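Methylocystis parvus OBBP MbnE (Methylocystis parvus OBBP, PDB 5ICQ) probably binds the copper-chelating peptide methanobactin in the periplasm as the solute-binding component of its transport machinery. Local coordinates at residues 254-266 with 597-609. Sequence-based numbering, arbitrary orientation.
Sequences QRGFYNFDEIDLQ and IFGPTLESWWRKN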
ATOM      1  N   GLN A 254     -18.675   3.581  13.647  1.00  8.89           N
ATOM      2  CA  GLN A 254     -18.495   5.018  13.479  1.00  9.08           C
ATOM      3  C   GLN A 254     -18.312   5.766  14.797  1.00 12.76           C
ATOM      4  O   GLN A 254     -17.962   6.953  14.770  1.00 10.33           O
ATOM      5  CB  GLN A 254     -19.714   5.608  12.742  1.00 11.45           C
ATOM      6  CG  GLN A 254     -20.049   4.917  11.431  1.00  7.62           C
ATOM      7  CD  GLN A 254     -19.036   5.273  10.376  1.00 11.37           C
ATOM      8  OE1 GLN A 254     -19.140   6.314   9.736  1.00 13.22           O
ATOM      9  NE2 GLN A 254     -18.022   4.430  10.218  1.00 14.99           N
ATOM     10  N   ARG A 255     -18.571   5.124  15.937  1.00 12.67           N
ATOM     11  CA  ARG A 255     -18.519   5.813  17.222  1.00 11.35           C
ATOM     12  C   ARG A 255     -17.091   6.178  17.571  1.00 13.43           C
ATOM     13  O   ARG A 255     -16.188   5.340  17.476  1.00 12.18           O
ATOM     14  CB  ARG A 255     -19.098   4.933  18.331  1.00 14.87           C
ATOM     15  CG  ARG A 255     -20.599   4.739  18.240  1.00 15.10           C
ATOM     16  CD  ARG A 255     -21.074   3.702  19.250  1.00 18.53           C
ATOM     17  NE  ARG A 255     -22.486   3.383  19.069  1.00 22.90           N
ATOM     18  CZ  ARG A 255     -23.034   2.206  19.358  1.00 28.42           C
ATOM     19  NH1 ARG A 255     -22.283   1.220  19.841  1.00 23.80           N
ATOM     20  NH2 ARG A 255     -24.335   2.017  19.161  1.00 24.09           N
ATOM     21  N   GLY A 256     -16.886   7.430  17.984  1.00  9.08           N
ATOM     22  CA  GLY A 256     -15.563   7.917  18.292  1.00 12.56           C
ATOM     23  C   GLY A 256     -14.830   8.531  17.123  1.00 13.74           C
ATOM     24  O   GLY A 256     -13.766   9.129  17.325  1.00 13.46           O
ATOM     25  N   PHE A 257     -15.353   8.397  15.909  1.00 10.13           N
ATOM     26  CA  PHE A 257     -14.729   8.971  14.725  1.00  9.77           C
ATOM     27  C   PHE A 257     -15.451  10.255  14.345  1.00 14.46           C
ATOM     28  O   PHE A 257     -16.595  10.483  14.740  1.00 13.68           O
ATOM     29  CB  PHE A 257     -14.773   7.983  13.552  1.00  7.38           C
ATOM     30  CG  PHE A 257     -13.937   6.751  13.758  1.00 10.56           C
ATOM     31  CD1 PHE A 257     -12.548   6.835  13.792  1.00 14.83           C
ATOM     32  CD2 PHE A 257     -14.534   5.505  13.915  1.00 10.92           C
ATOM     33  CE1 PHE A 257     -11.774   5.696  13.968  1.00 16.54           C
ATOM     34  CE2 PHE A 257     -13.761   4.356  14.088  1.00 13.04           C
ATOM     35  CZ  PHE A 257     -12.385   4.451  14.117  1.00 13.01           C
ATOM     36  N   TYR A 258     -14.764  11.093  13.566  1.00 10.77           N
ATOM     37  CA  TYR A 258     -15.336  12.298  12.960  1.00 14.33           C
ATOM     38  C   TYR A 258     -15.747  13.313  14.030  1.00 16.65           C
ATOM     39  O   TYR A 258     -16.916  13.649  14.217  1.00 14.65           O
ATOM     40  CB  TYR A 258     -16.525  11.951  12.060  1.00 11.28           C
ATOM     41  CG  TYR A 258     -16.301  10.719  11.241  1.00 14.27           C
ATOM     42  CD1 TYR A 258     -15.283  10.663  10.293  1.00 10.69           C
ATOM     43  CD2 TYR A 258     -17.121   9.614  11.402  1.00 21.38           C
ATOM     44  CE1 TYR A 258     -15.097   9.526   9.527  1.00 17.84           C
ATOM     45  CE2 TYR A 258     -16.940   8.481  10.653  1.00 18.36           C
ATOM     46  CZ  TYR A 258     -15.936   8.437   9.724  1.00 14.32           C
ATOM     47  OH  TYR A 258     -15.777   7.290   8.983  1.00 24.27           O
ATOM     48  N   ASN A 259     -14.733  13.819  14.706  1.00 10.67           N
ATOM     49  CA  ASN A 259     -14.947  14.672  15.865  1.00  8.82           C
ATOM     50  C   ASN A 259     -14.863  16.153  15.555  1.00 14.89           C
ATOM     51  O   ASN A 259     -15.578  16.948  16.185  1.00 11.89           O
ATOM     52  CB  ASN A 259     -13.937  14.287  16.940  1.00 10.26           C
ATOM     53  CG  ASN A 259     -14.044  12.820  17.270  1.00 15.94           C
ATOM     54  OD1 ASN A 259     -15.134  12.348  17.602  1.00 15.85           O
ATOM     55  ND2 ASN A 259     -12.956  12.071  17.086  1.00 12.15           N
ATOM     56  N   PHE A 260     -14.030  16.540  14.595  1.00 10.97           N
ATOM     57  CA  PHE A 260     -13.951  17.938  14.204  1.00  8.76           C
ATOM     58  C   PHE A 260     -15.246  18.363  13.528  1.00 11.86           C
ATOM     59  O   PHE A 260     -15.864  17.589  12.790  1.00 13.99           O
ATOM     60  CB  PHE A 260     -12.768  18.163  13.263  1.00 13.30           C
ATOM     61  CG  PHE A 260     -11.450  17.777  13.863  1.00 14.69           C
ATOM     62  CD1 PHE A 260     -10.853  18.590  14.808  1.00 16.69           C
ATOM     63  CD2 PHE A 260     -10.815  16.592  13.489  1.00 12.30           C
ATOM     64  CE1 PHE A 260      -9.642  18.247  15.382  1.00 15.43           C
ATOM     65  CE2 PHE A 260      -9.600  16.236  14.058  1.00 12.02           C
ATOM     66  CZ  PHE A 260      -9.014  17.069  15.010  1.00 10.56           C
ATOM     67  N   ASP A 261     -15.661  19.608  13.790  1.00 11.23           N
ATOM     68  CA  ASP A 261     -16.842  20.133  13.113  1.00 12.68           C
ATOM     69  C   ASP A 261     -16.532  20.497  11.668  1.00 14.76           C
ATOM     70  O   ASP A 261     -17.423  20.451  10.812  1.00 15.86           O
ATOM     71  CB  ASP A 261     -17.394  21.349  13.864  1.00 14.90           C
ATOM     72  CG  ASP A 261     -18.191  20.962  15.117  1.00 29.31           C
ATOM     73  OD1 ASP A 261     -18.527  19.765  15.282  1.00 28.91           O
ATOM     74  OD2 ASP A 261     -18.505  21.860  15.928  1.00 33.09           O
ATOM     75  N   GLU A 262     -15.277  20.828  11.375  1.00 12.01           N
ATOM     76  CA  GLU A 262     -14.855  21.215  10.039  1.00  9.72           C
ATOM     77  C   GLU A 262     -13.454  20.692   9.792  1.00 12.80           C
ATOM     78  O   GLU A 262     -12.632  20.634  10.708  1.00 11.84           O
ATOM     79  CB  GLU A 262     -14.841  22.746   9.851  1.00 15.75           C
ATOM     80  CG  GLU A 262     -16.215  23.384   9.740  1.00 28.60           C
ATOM     81  CD  GLU A 262     -16.183  24.873  10.016  1.00 42.58           C
ATOM     82  OE1 GLU A 262     -17.143  25.380  10.631  1.00 51.15           O
ATOM     83  OE2 GLU A 262     -15.193  25.533   9.632  1.00 37.32           O
ATOM     84  N   ILE A 263     -13.185  20.333   8.540  1.00 10.22           N
ATOM     85  CA  ILE A 263     -11.857  19.913   8.109  1.00 11.24           C
ATOM     86  C   ILE A 263     -11.488  20.748   6.893  1.00 14.49           C
ATOM     87  O   ILE A 263     -12.181  20.687   5.871  1.00 12.92           O
ATOM     88  CB  ILE A 263     -11.798  18.424   7.752  1.00  9.52           C
ATOM     89  CG1 ILE A 263     -12.256  17.574   8.944  1.00 13.54           C
ATOM     90  CG2 ILE A 263     -10.365  18.066   7.303  1.00 10.64           C
ATOM     91  CD1 ILE A 263     -12.585  16.151   8.570  1.00 16.82           C
ATOM     92  N   ASP A 264     -10.399  21.505   6.992  1.00 11.66           N
ATOM     93  CA  ASP A 264      -9.937  22.357   5.897  1.00 11.63           C
ATOM     94  C   ASP A 264      -8.674  21.743   5.311  1.00 16.93           C
ATOM     95  O   ASP A 264      -7.616  21.743   5.956  1.00 14.92           O
ATOM     96  CB  ASP A 264      -9.686  23.781   6.385  1.00 15.26           C
ATOM     97  CG  ASP A 264      -9.321  24.735   5.248  1.00 25.73           C
ATOM     98  OD1 ASP A 264      -9.667  24.444   4.080  1.00 27.76           O
ATOM     99  OD2 ASP A 264      -8.691  25.778   5.523  1.00 26.97           O
ATOM    100  N   LEU A 265      -8.789  21.200   4.100  1.00 12.70           N
ATOM    101  CA  LEU A 265      -7.671  20.558   3.414  1.00 12.51           C
ATOM    102  C   LEU A 265      -7.041  21.582   2.477  1.00 17.91           C
ATOM    103  O   LEU A 265      -7.640  21.945   1.462  1.00 18.61           O
ATOM    104  CB  LEU A 265      -8.124  19.324   2.635  1.00 14.40           C
ATOM    105  CG  LEU A 265      -8.699  18.176   3.478  1.00 21.86           C
ATOM    106  CD1 LEU A 265     -10.218  18.263   3.553  1.00 18.13           C
ATOM    107  CD2 LEU A 265      -8.268  16.818   2.946  1.00 23.82           C
ATOM    108  N   GLN A 266      -5.835  22.031   2.808  1.00 16.74           N
ATOM    109  CA  GLN A 266      -5.132  23.044   2.026  1.00 16.77           C
ATOM    110  C   GLN A 266      -3.976  22.409   1.267  1.00 17.13           C
ATOM    111  O   GLN A 266      -3.234  21.593   1.822  1.00 16.64           O
ATOM    112  CB  GLN A 266      -4.586  24.158   2.916  1.00 20.51           C
ATOM    113  CG  GLN A 266      -5.597  24.820   3.820  1.00 27.76           C
ATOM    114  CD  GLN A 266      -4.935  25.844   4.723  1.00 27.92           C
ATOM    115  OE1 GLN A 266      -3.847  26.327   4.422  1.00 30.40           O
ATOM    116  NE2 GLN A 266      -5.587  26.179   5.830  1.00 28.60           N
ATOM    117  N   ILE A 597      -0.425   5.432   9.372  1.00 11.74           N
ATOM    118  CA  ILE A 597      -1.200   4.930  10.504  1.00 11.05           C
ATOM    119  C   ILE A 597      -2.523   5.681  10.641  1.00 16.03           C
ATOM    120  O   ILE A 597      -3.550   5.090  10.998  1.00 12.08           O
ATOM    121  CB  ILE A 597      -0.362   5.002  11.789  1.00 14.27           C
ATOM    122  CG1 ILE A 597       0.814   4.020  11.699  1.00 15.95           C
ATOM    123  CG2 ILE A 597      -1.227   4.674  13.006  1.00 15.14           C
ATOM    124  CD1 ILE A 597       1.842   4.169  12.823  1.00 17.45           C
ATOM    125  N   PHE A 598      -2.532   6.982  10.355  1.00 12.60           N
ATOM    126  CA  PHE A 598      -3.759   7.765  10.402  1.00 13.49           C
ATOM    127  C   PHE A 598      -4.141   8.255   9.008  1.00 16.95           C
ATOM    128  O   PHE A 598      -3.280   8.544   8.177  1.00 26.93           O
ATOM    129  CB  PHE A 598      -3.605   8.955  11.352  1.00 16.27           C
ATOM    130  CG  PHE A 598      -3.133   8.563  12.720  1.00 14.39           C
ATOM    131  CD1 PHE A 598      -3.941   7.798  13.547  1.00 15.51           C
ATOM    132  CD2 PHE A 598      -1.878   8.935  13.163  1.00 17.29           C
ATOM    133  CE1 PHE A 598      -3.506   7.411  14.808  1.00 13.29           C
ATOM    134  CE2 PHE A 598      -1.429   8.557  14.422  1.00 17.40           C
ATOM    135  CZ  PHE A 598      -2.242   7.798  15.244  1.00 15.21           C
ATOM    136  N   GLY A 599      -5.444   8.360   8.765  1.00 18.80           N
ATOM    137  CA  GLY A 599      -5.942   8.880   7.510  1.00 22.75           C
ATOM    138  C   GLY A 599      -5.565  10.336   7.338  1.00 17.58           C
ATOM    139  O   GLY A 599      -5.146  11.001   8.289  1.00 18.92           O
ATOM    140  N   PRO A 600      -5.723  10.873   6.125  1.00 24.58           N
ATOM    141  CA  PRO A 600      -5.314  12.268   5.891  1.00 21.99           C
ATOM    142  C   PRO A 600      -6.105  13.278   6.704  1.00 18.21           C
ATOM    143  O   PRO A 600      -5.588  14.370   6.978  1.00 19.54           O
ATOM    144  CB  PRO A 600      -5.543  12.456   4.382  1.00 23.70           C
ATOM    145  CG  PRO A 600      -6.588  11.428   4.035  1.00 26.59           C
ATOM    146  CD  PRO A 600      -6.295  10.247   4.919  1.00 27.45           C
ATOM    147  N   THR A 601      -7.332  12.956   7.124  1.00 11.20           N
ATOM    148  CA  THR A 601      -8.122  13.893   7.914  1.00 10.10           C
ATOM    149  C   THR A 601      -8.265  13.466   9.371  1.00 10.59           C
ATOM    150  O   THR A 601      -9.116  14.019  10.085  1.00 12.23           O
ATOM    151  CB  THR A 601      -9.507  14.084   7.290  1.00 16.12           C
ATOM    152  OG1 THR A 601     -10.212  12.842   7.316  1.00 14.09           O
ATOM    153  CG2 THR A 601      -9.379  14.569   5.842  1.00 17.51           C
ATOM    154  N   LEU A 602      -7.459  12.510   9.831  1.00 12.03           N
ATOM    155  CA  LEU A 602      -7.336  12.195  11.262  1.00 10.56           C
ATOM    156  C   LEU A 602      -8.698  11.883  11.890  1.00 10.05           C
ATOM    157  O   LEU A 602      -9.106  12.486  12.888  1.00 11.39           O
ATOM    158  CB  LEU A 602      -6.649  13.349  12.002  1.00  8.43           C
ATOM    159  CG  LEU A 602      -5.294  13.789  11.432  1.00  9.56           C
ATOM    160  CD1 LEU A 602      -4.672  14.904  12.297  1.00 11.85           C
ATOM    161  CD2 LEU A 602      -4.342  12.615  11.313  1.00 10.08           C
ATOM    162  N   GLU A 603      -9.396  10.904  11.297  1.00  9.15           N
ATOM    163  CA  GLU A 603     -10.766  10.624  11.735  1.00 13.42           C
ATOM    164  C   GLU A 603     -10.862  10.259  13.215  1.00 10.76           C
ATOM    165  O   GLU A 603     -11.917  10.470  13.825  1.00 10.98           O
ATOM    166  CB  GLU A 603     -11.388   9.507  10.894  1.00 18.38           C
ATOM    167  CG  GLU A 603     -10.553   8.269  10.778  1.00 24.60           C
ATOM    168  CD  GLU A 603      -9.833   8.200   9.438  1.00 42.55           C
ATOM    169  OE1 GLU A 603      -9.271   9.234   8.998  1.00 32.49           O
ATOM    170  OE2 GLU A 603      -9.853   7.113   8.817  1.00 49.62           O
ATOM    171  N   SER A 604      -9.808   9.690  13.811  1.00  9.03           N
ATOM    172  CA  SER A 604      -9.891   9.338  15.232  1.00 10.67           C
ATOM    173  C   SER A 604      -9.427  10.450  16.176  1.00 12.65           C
ATOM    174  O   SER A 604      -9.603  10.319  17.394  1.00 12.62           O
ATOM    175  CB  SER A 604      -9.079   8.064  15.523  1.00 13.41           C
ATOM    176  OG  SER A 604      -7.688   8.292  15.351  1.00 12.09           O
ATOM    177  N   TRP A 605      -8.863  11.535  15.664  1.00  8.19           N
ATOM    178  CA  TRP A 605      -8.355  12.591  16.528  1.00  8.05           C
ATOM    179  C   TRP A 605      -9.467  13.567  16.904  1.00  7.29           C
ATOM    180  O   TRP A 605     -10.591  13.501  16.395  1.00 10.54           O
ATOM    181  CB  TRP A 605      -7.216  13.353  15.847  1.00  5.35           C
ATOM    182  CG  TRP A 605      -5.952  12.579  15.599  1.00  9.75           C
ATOM    183  CD1 TRP A 605      -5.832  11.366  14.981  1.00 11.71           C
ATOM    184  CD2 TRP A 605      -4.611  13.019  15.880  1.00  7.93           C
ATOM    185  NE1 TRP A 605      -4.502  11.008  14.894  1.00 11.04           N
ATOM    186  CE2 TRP A 605      -3.735  12.003  15.440  1.00 12.73           C
ATOM    187  CE3 TRP A 605      -4.073  14.156  16.494  1.00 11.07           C
ATOM    188  CZ2 TRP A 605      -2.342  12.100  15.574  1.00 13.72           C
ATOM    189  CZ3 TRP A 605      -2.687  14.246  16.639  1.00 18.58           C
ATOM    190  CH2 TRP A 605      -1.842  13.228  16.174  1.00 17.54           C
ATOM    191  N   TRP A 606      -9.146  14.489  17.809  1.00  9.34           N
ATOM    192  CA  TRP A 606     -10.129  15.494  18.210  1.00  7.03           C
ATOM    193  C   TRP A 606      -9.425  16.697  18.820  1.00 11.44           C
ATOM    194  O   TRP A 606      -8.236  16.655  19.136  1.00 14.91           O
ATOM    195  CB  TRP A 606     -11.164  14.913  19.181  1.00 11.56           C
ATOM    196  CG  TRP A 606     -10.664  14.519  20.574  1.00 10.60           C
ATOM    197  CD1 TRP A 606     -10.670  15.300  21.703  1.00 15.74           C
ATOM    198  CD2 TRP A 606     -10.152  13.238  20.976  1.00 10.10           C
ATOM    199  NE1 TRP A 606     -10.173  14.587  22.774  1.00 18.00           N
ATOM    200  CE2 TRP A 606      -9.847  13.322  22.353  1.00 13.96           C
ATOM    201  CE3 TRP A 606      -9.906  12.031  20.299  1.00 11.40           C
ATOM    202  CZ2 TRP A 606      -9.321  12.248  23.068  1.00 19.46           C
ATOM    203  CZ3 TRP A 606      -9.387  10.963  21.015  1.00 15.59           C
ATOM    204  CH2 TRP A 606      -9.095  11.080  22.385  1.00 21.89           C
ATOM    205  N   ARG A 607     -10.184  17.784  18.969  1.00 10.40           N
ATOM    206  CA  ARG A 607      -9.661  19.019  19.547  1.00 14.38           C
ATOM    207  C   ARG A 607      -9.685  18.936  21.069  1.00 16.73           C
ATOM    208  O   ARG A 607     -10.713  18.606  21.668  1.00 17.23           O
ATOM    209  CB  ARG A 607     -10.485  20.213  19.069  1.00 20.56           C
ATOM    210  CG  ARG A 607     -10.010  21.559  19.612  1.00 35.35           C
ATOM    211  CD  ARG A 607     -11.023  22.671  19.344  1.00 35.49           C
ATOM    212  NE  ARG A 607     -12.305  22.420  20.000  1.00 34.72           N
ATOM    213  CZ  ARG A 607     -13.379  23.194  19.869  1.00 34.55           C
ATOM    214  NH1 ARG A 607     -13.332  24.279  19.109  1.00 36.35           N
ATOM    215  NH2 ARG A 607     -14.501  22.882  20.506  1.00 38.27           N
ATOM    216  N   LYS A 608      -8.559  19.236  21.695  1.00 16.41           N
ATOM    217  CA  LYS A 608      -8.477  19.145  23.149  1.00 25.98           C
ATOM    218  C   LYS A 608      -9.313  20.247  23.793  1.00 30.44           C
ATOM    219  O   LYS A 608      -9.369  21.375  23.296  1.00 35.40           O
ATOM    220  CB  LYS A 608      -7.019  19.251  23.592  1.00 29.93           C
ATOM    221  CG  LYS A 608      -6.773  18.868  25.031  1.00 36.15           C
ATOM    222  CD  LYS A 608      -5.315  18.517  25.248  1.00 36.79           C
ATOM    223  CE  LYS A 608      -4.411  19.680  24.896  1.00 42.02           C
ATOM    224  NZ  LYS A 608      -2.974  19.324  25.083  1.00 51.39           N
ATOM    225  N   ASN A 609      -9.981  19.929  24.894  1.00 36.81           N
ATOM    226  CA  ASN A 609     -10.731  20.992  25.569  1.00 59.39           C
ATOM    227  C   ASN A 609      -9.870  21.688  26.624  1.00 54.58           C
ATOM    228  O   ASN A 609      -9.113  22.606  26.307  1.00 48.82           O
ATOM    229  CB  ASN A 609     -12.011  20.456  26.209  1.00 73.09           C
ATOM    230  CG  ASN A 609     -13.175  21.423  26.078  1.00 80.47           C
ATOM    231  OD1 ASN A 609     -13.142  22.345  25.258  1.00 83.38           O
ATOM    232  ND2 ASN A 609     -14.211  21.217  26.886  1.00 80.13           N
TER
HETATM  233  O   HOH W   1     -11.321   8.555  18.486  1.00 14.60           O
HETATM  234  O   HOH W   2     -12.052  13.476  13.955  1.00 13.15           O
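N259 meets the C-terminal tail from CB to its amide: CB lies 3.6 Å from W606 CB, the two side chains running alongside each other with amide and indole planes nearly perpendicular (86°). With CG anti to the carbonyl carbon (chi1 -56°), the amide is set beside the W605 carbonyl. ND2 then spends both its hydrogens: one goes almost straight to W605 O (2.8 Å, 173° at the hydrogen), the other to G256 O in its own loop at 3.1 Å. Both acceptors lie close to the amide plane, although ND2 stands above each carbonyl plane; with K62 donating to OD1 at the other corner, these bonds fix which way round the amide sits. Next to it, Y258 N donates to E603 O at 2.9 Å, and a water accepts from N259 N. Another water bridges G256 O and S604 O. The far end of the F260 ring (CE1, CZ, CE2) abuts the tail backbone, CZ 3.7 Å from W606 CA, while I584 and L66 also touch this ring. Farther on, T601 CG2 packs against I263 CG2 and lies 3.8 Å from L265 CD2. The contact thus fastens the C-terminal tail to the mixed four-stranded sheet, consistent with the family 5 solute-binding fold, in which the chain end returns to the domain built from the N-terminal part.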